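Local coordinates for protein fiber (Human adenovirus 48, PDB 6FJQ) that forms the trimeric knob at the tip of the viral fiber, which probably attaches the virus to its primary cell-surface receptor, at residues Y87-R91 against Y101-F107. Sequence-based numbering, arbitrary orientation.
Sequences YWNYR and YEEAVGF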
ATOM      1  N   TYR A  87      26.551  -0.579  -2.744  1.00 82.76           N
ATOM      2  CA  TYR A  87      25.464  -1.540  -2.524  1.00 82.11           C
ATOM      3  C   TYR A  87      24.180  -1.196  -3.323  1.00 79.86           C
ATOM      4  O   TYR A  87      23.095  -1.745  -3.044  1.00 74.36           O
ATOM      5  CB  TYR A  87      25.168  -1.667  -1.010  1.00 82.10           C
ATOM      6  CG  TYR A  87      26.348  -2.173  -0.192  1.00 89.90           C
ATOM      7  CD1 TYR A  87      27.344  -1.307   0.260  1.00 94.78           C
ATOM      8  CD2 TYR A  87      26.506  -3.517   0.100  1.00 95.77           C
ATOM      9  CE1 TYR A  87      28.446  -1.763   0.983  1.00 93.78           C
ATOM     10  CE2 TYR A  87      27.601  -3.967   0.833  1.00 96.42           C
ATOM     11  CZ  TYR A  87      28.564  -3.090   1.259  1.00 96.72           C
ATOM     12  OH  TYR A  87      29.650  -3.556   1.959  1.00105.87           O
ATOM     13  N   TRP A  88      24.285  -0.333  -4.334  1.00 80.93           N
ATOM     14  CA  TRP A  88      23.095   0.137  -5.076  1.00 82.73           C
ATOM     15  C   TRP A  88      23.284   0.070  -6.587  1.00 88.07           C
ATOM     16  O   TRP A  88      24.057   0.835  -7.153  1.00 95.35           O
ATOM     17  CB  TRP A  88      22.781   1.552  -4.654  1.00 78.06           C
ATOM     18  CG  TRP A  88      21.696   2.236  -5.365  1.00 74.99           C
ATOM     19  CD1 TRP A  88      21.819   3.204  -6.334  1.00 78.70           C
ATOM     20  CD2 TRP A  88      20.307   2.099  -5.125  1.00 71.95           C
ATOM     21  NE1 TRP A  88      20.577   3.665  -6.716  1.00 73.12           N
ATOM     22  CE2 TRP A  88      19.635   2.981  -5.985  1.00 70.38           C
ATOM     23  CE3 TRP A  88      19.545   1.297  -4.259  1.00 74.17           C
ATOM     24  CZ2 TRP A  88      18.235   3.083  -5.990  1.00 70.73           C
ATOM     25  CZ3 TRP A  88      18.145   1.411  -4.283  1.00 69.18           C
ATOM     26  CH2 TRP A  88      17.521   2.290  -5.128  1.00 68.20           C
ATOM     27  N   ASN A  89      22.568  -0.849  -7.231  1.00 90.99           N
ATOM     28  CA  ASN A  89      22.611  -0.979  -8.664  1.00 95.08           C
ATOM     29  C   ASN A  89      21.335  -1.653  -9.143  1.00 92.05           C
ATOM     30  O   ASN A  89      20.514  -1.982  -8.345  1.00 86.98           O
ATOM     31  CB  ASN A  89      23.886  -1.758  -9.067  1.00105.16           C
ATOM     32  CG  ASN A  89      24.449  -1.325 -10.435  1.00116.11           C
ATOM     33  OD1 ASN A  89      24.346  -0.156 -10.891  1.00122.23           O
ATOM     34  ND2 ASN A  89      25.060  -2.276 -11.099  1.00129.05           N
ATOM     35  N   TYR A  90      21.169  -1.785 -10.456  1.00 97.43           N
ATOM     36  CA  TYR A  90      20.155  -2.641 -11.104  1.00 96.42           C
ATOM     37  C   TYR A  90      20.325  -4.118 -10.716  1.00103.54           C
ATOM     38  O   TYR A  90      21.336  -4.540 -10.154  1.00106.86           O
ATOM     39  CB  TYR A  90      20.225  -2.524 -12.649  1.00 94.42           C
ATOM     40  CG  TYR A  90      19.783  -1.194 -13.237  1.00 92.21           C
ATOM     41  CD1 TYR A  90      18.425  -0.924 -13.456  1.00 91.86           C
ATOM     42  CD2 TYR A  90      20.712  -0.206 -13.611  1.00 91.12           C
ATOM     43  CE1 TYR A  90      18.012   0.295 -13.986  1.00 89.02           C
ATOM     44  CE2 TYR A  90      20.292   1.024 -14.142  1.00 88.19           C
ATOM     45  CZ  TYR A  90      18.945   1.267 -14.316  1.00 85.96           C
ATOM     46  OH  TYR A  90      18.519   2.456 -14.821  1.00 80.95           O
ATOM     47  N   ARG A  91      19.310  -4.904 -11.029  1.00110.79           N
ATOM     48  CA  ARG A  91      19.293  -6.328 -10.746  1.00115.19           C
ATOM     49  C   ARG A  91      19.944  -7.010 -11.936  1.00119.85           C
ATOM     50  O   ARG A  91      19.775  -6.562 -13.061  1.00120.18           O
ATOM     51  CB  ARG A  91      17.832  -6.773 -10.532  1.00114.14           C
ATOM     52  CG  ARG A  91      17.663  -8.245 -10.167  1.00123.10           C
ATOM     53  CD  ARG A  91      16.563  -8.538  -9.126  1.00120.89           C
ATOM     54  NE  ARG A  91      15.719  -9.716  -9.399  1.00125.69           N
ATOM     55  CZ  ARG A  91      16.075 -11.007  -9.300  1.00122.36           C
ATOM     56  NH1 ARG A  91      17.297 -11.408  -8.956  1.00121.26           N
ATOM     57  NH2 ARG A  91      15.173 -11.927  -9.556  1.00122.57           N
ATOM     58  N   TYR A 101      27.338   0.865 -12.995  1.00137.15           N
ATOM     59  CA  TYR A 101      27.180   1.975 -13.980  1.00140.29           C
ATOM     60  C   TYR A 101      25.871   2.713 -13.561  1.00113.34           C
ATOM     61  O   TYR A 101      25.071   2.184 -12.752  1.00 96.03           O
ATOM     62  CB  TYR A 101      27.207   1.471 -15.517  1.00163.45           C
ATOM     63  CG  TYR A 101      25.814   1.296 -16.231  1.00177.57           C
ATOM     64  CD1 TYR A 101      25.101   2.423 -16.756  1.00169.72           C
ATOM     65  CD2 TYR A 101      25.180   0.038 -16.300  1.00179.99           C
ATOM     66  CE1 TYR A 101      23.830   2.287 -17.296  1.00154.48           C
ATOM     67  CE2 TYR A 101      23.912  -0.094 -16.864  1.00169.01           C
ATOM     68  CZ  TYR A 101      23.256   1.030 -17.353  1.00157.14           C
ATOM     69  OH  TYR A 101      22.028   0.886 -17.904  1.00152.91           O
ATOM     70  N   GLU A 102      25.654   3.895 -14.143  1.00103.46           N
ATOM     71  CA  GLU A 102      24.266   4.273 -14.360  1.00105.21           C
ATOM     72  C   GLU A 102      23.911   5.318 -15.461  1.00 97.78           C
ATOM     73  O   GLU A 102      24.762   5.992 -15.994  1.00 86.15           O
ATOM     74  CB  GLU A 102      23.642   4.679 -12.959  1.00106.35           C
ATOM     75  CG  GLU A 102      22.209   4.294 -12.565  1.00 95.86           C
ATOM     76  CD  GLU A 102      22.105   3.691 -11.174  1.00 92.63           C
ATOM     77  OE1 GLU A 102      22.614   2.540 -11.205  1.00 86.33           O
ATOM     78  OE2 GLU A 102      21.565   4.318 -10.150  1.00 87.74           O
ATOM     79  N   GLU A 103      22.651   5.208 -15.892  1.00 96.65           N
ATOM     80  CA  GLU A 103      21.611   6.267 -15.907  1.00 91.78           C
ATOM     81  C   GLU A 103      20.336   5.587 -15.285  1.00 88.61           C
ATOM     82  O   GLU A 103      20.157   4.371 -15.431  1.00 91.02           O
ATOM     83  CB  GLU A 103      21.300   6.807 -17.332  1.00 93.66           C
ATOM     84  CG  GLU A 103      19.885   7.421 -17.569  1.00 91.33           C
ATOM     85  CD  GLU A 103      18.745   6.399 -17.763  1.00 89.07           C
ATOM     86  OE1 GLU A 103      18.973   5.325 -18.368  1.00 94.76           O
ATOM     87  OE2 GLU A 103      17.608   6.653 -17.315  1.00 84.44           O
ATOM     88  N   ALA A 104      19.446   6.339 -14.630  1.00 82.01           N
ATOM     89  CA  ALA A 104      18.207   5.747 -14.113  1.00 76.75           C
ATOM     90  C   ALA A 104      17.047   6.765 -13.913  1.00 73.90           C
ATOM     91  O   ALA A 104      16.320   6.729 -12.939  1.00 73.41           O
ATOM     92  CB  ALA A 104      18.506   4.988 -12.836  1.00 73.14           C
ATOM     93  N   VAL A 105      16.842   7.632 -14.886  1.00 73.70           N
ATOM     94  CA  VAL A 105      15.912   8.740 -14.747  1.00 71.39           C
ATOM     95  C   VAL A 105      14.493   8.244 -14.616  1.00 71.16           C
ATOM     96  O   VAL A 105      13.710   8.812 -13.857  1.00 72.00           O
ATOM     97  CB  VAL A 105      16.095   9.789 -15.889  1.00 73.63           C
ATOM     98  CG1 VAL A 105      14.934  10.777 -15.971  1.00 72.62           C
ATOM     99  CG2 VAL A 105      17.399  10.547 -15.656  1.00 73.78           C
ATOM    100  N   GLY A 106      14.169   7.158 -15.300  1.00 73.18           N
ATOM    101  CA  GLY A 106      12.838   6.565 -15.190  1.00 72.63           C
ATOM    102  C   GLY A 106      12.471   5.978 -13.834  1.00 67.91           C
ATOM    103  O   GLY A 106      11.312   5.637 -13.614  1.00 63.74           O
ATOM    104  N   PHE A 107      13.454   5.822 -12.950  1.00 66.88           N
ATOM    105  CA  PHE A 107      13.183   5.471 -11.541  1.00 69.86           C
ATOM    106  C   PHE A 107      13.081   6.660 -10.573  1.00 66.74           C
ATOM    107  O   PHE A 107      12.779   6.487  -9.381  1.00 62.81           O
ATOM    108  CB  PHE A 107      14.246   4.512 -11.018  1.00 70.11           C
ATOM    109  CG  PHE A 107      14.257   3.197 -11.716  1.00 70.51           C
ATOM    110  CD1 PHE A 107      14.928   3.065 -12.917  1.00 74.32           C
ATOM    111  CD2 PHE A 107      13.620   2.095 -11.171  1.00 68.40           C
ATOM    112  CE1 PHE A 107      14.973   1.830 -13.574  1.00 77.41           C
ATOM    113  CE2 PHE A 107      13.679   0.868 -11.810  1.00 70.87           C
ATOM    114  CZ  PHE A 107      14.337   0.729 -13.022  1.00 72.32           C
TER
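A hydrogen bond joins the two segments: the hydroxyl of Tyr90 donates to a backbone carbonyl, with Tyr90 OH 2.6 Å from Glu103 O. The acceptor lies near the plane of the phenol ring, and the CA-to-CB bond of Tyr90 points toward 101-107. Within the loop, Phe107 N donates to Ala104 O (3.0 Å), the i to i+3 bond of the short 3-10 segment 105-107, and Glu103 OE2 accepts from Val105 N (2.7 Å).

Apolar contacts are made by the same ring. Tyr90 CE1 lies 3.4 Å from Phe107 CE1; the two ring centroids are 5.6 Å apart and the planes inclined at 71°. The methyl CB of Ala104 sits 4.0 Å from Tyr90 CZ, while CZ of the exposed Tyr101 lies 4.4 Å from Tyr90 CE2.

In the fold, 88-90 is an outermost strand of an antiparallel sheet in the knob's beta-sandwich, paired by backbone hydrogen bonds with strand 4-7. The loop that follows it doubles back, so that Glu102 and Phe107 both touch Leu5 of that neighbouring strand, and Phe107 continues onto Leu29. Beyond Tyr90, Arg91 packs on Gln194 of a second subunit, placing the strand's end at the trimer interface.

Polar atoms also meet around Trp88 and Asn89. Trp88 NE1 stands 3.6 Å from Glu102 OE2. Asn89 CA is 7.6 Å from Tyr101 CA, the closest approach of the two backbones by CA atoms, and the Asn89 side chain lies beside both Tyr101 O and the Glu102 carboxylate.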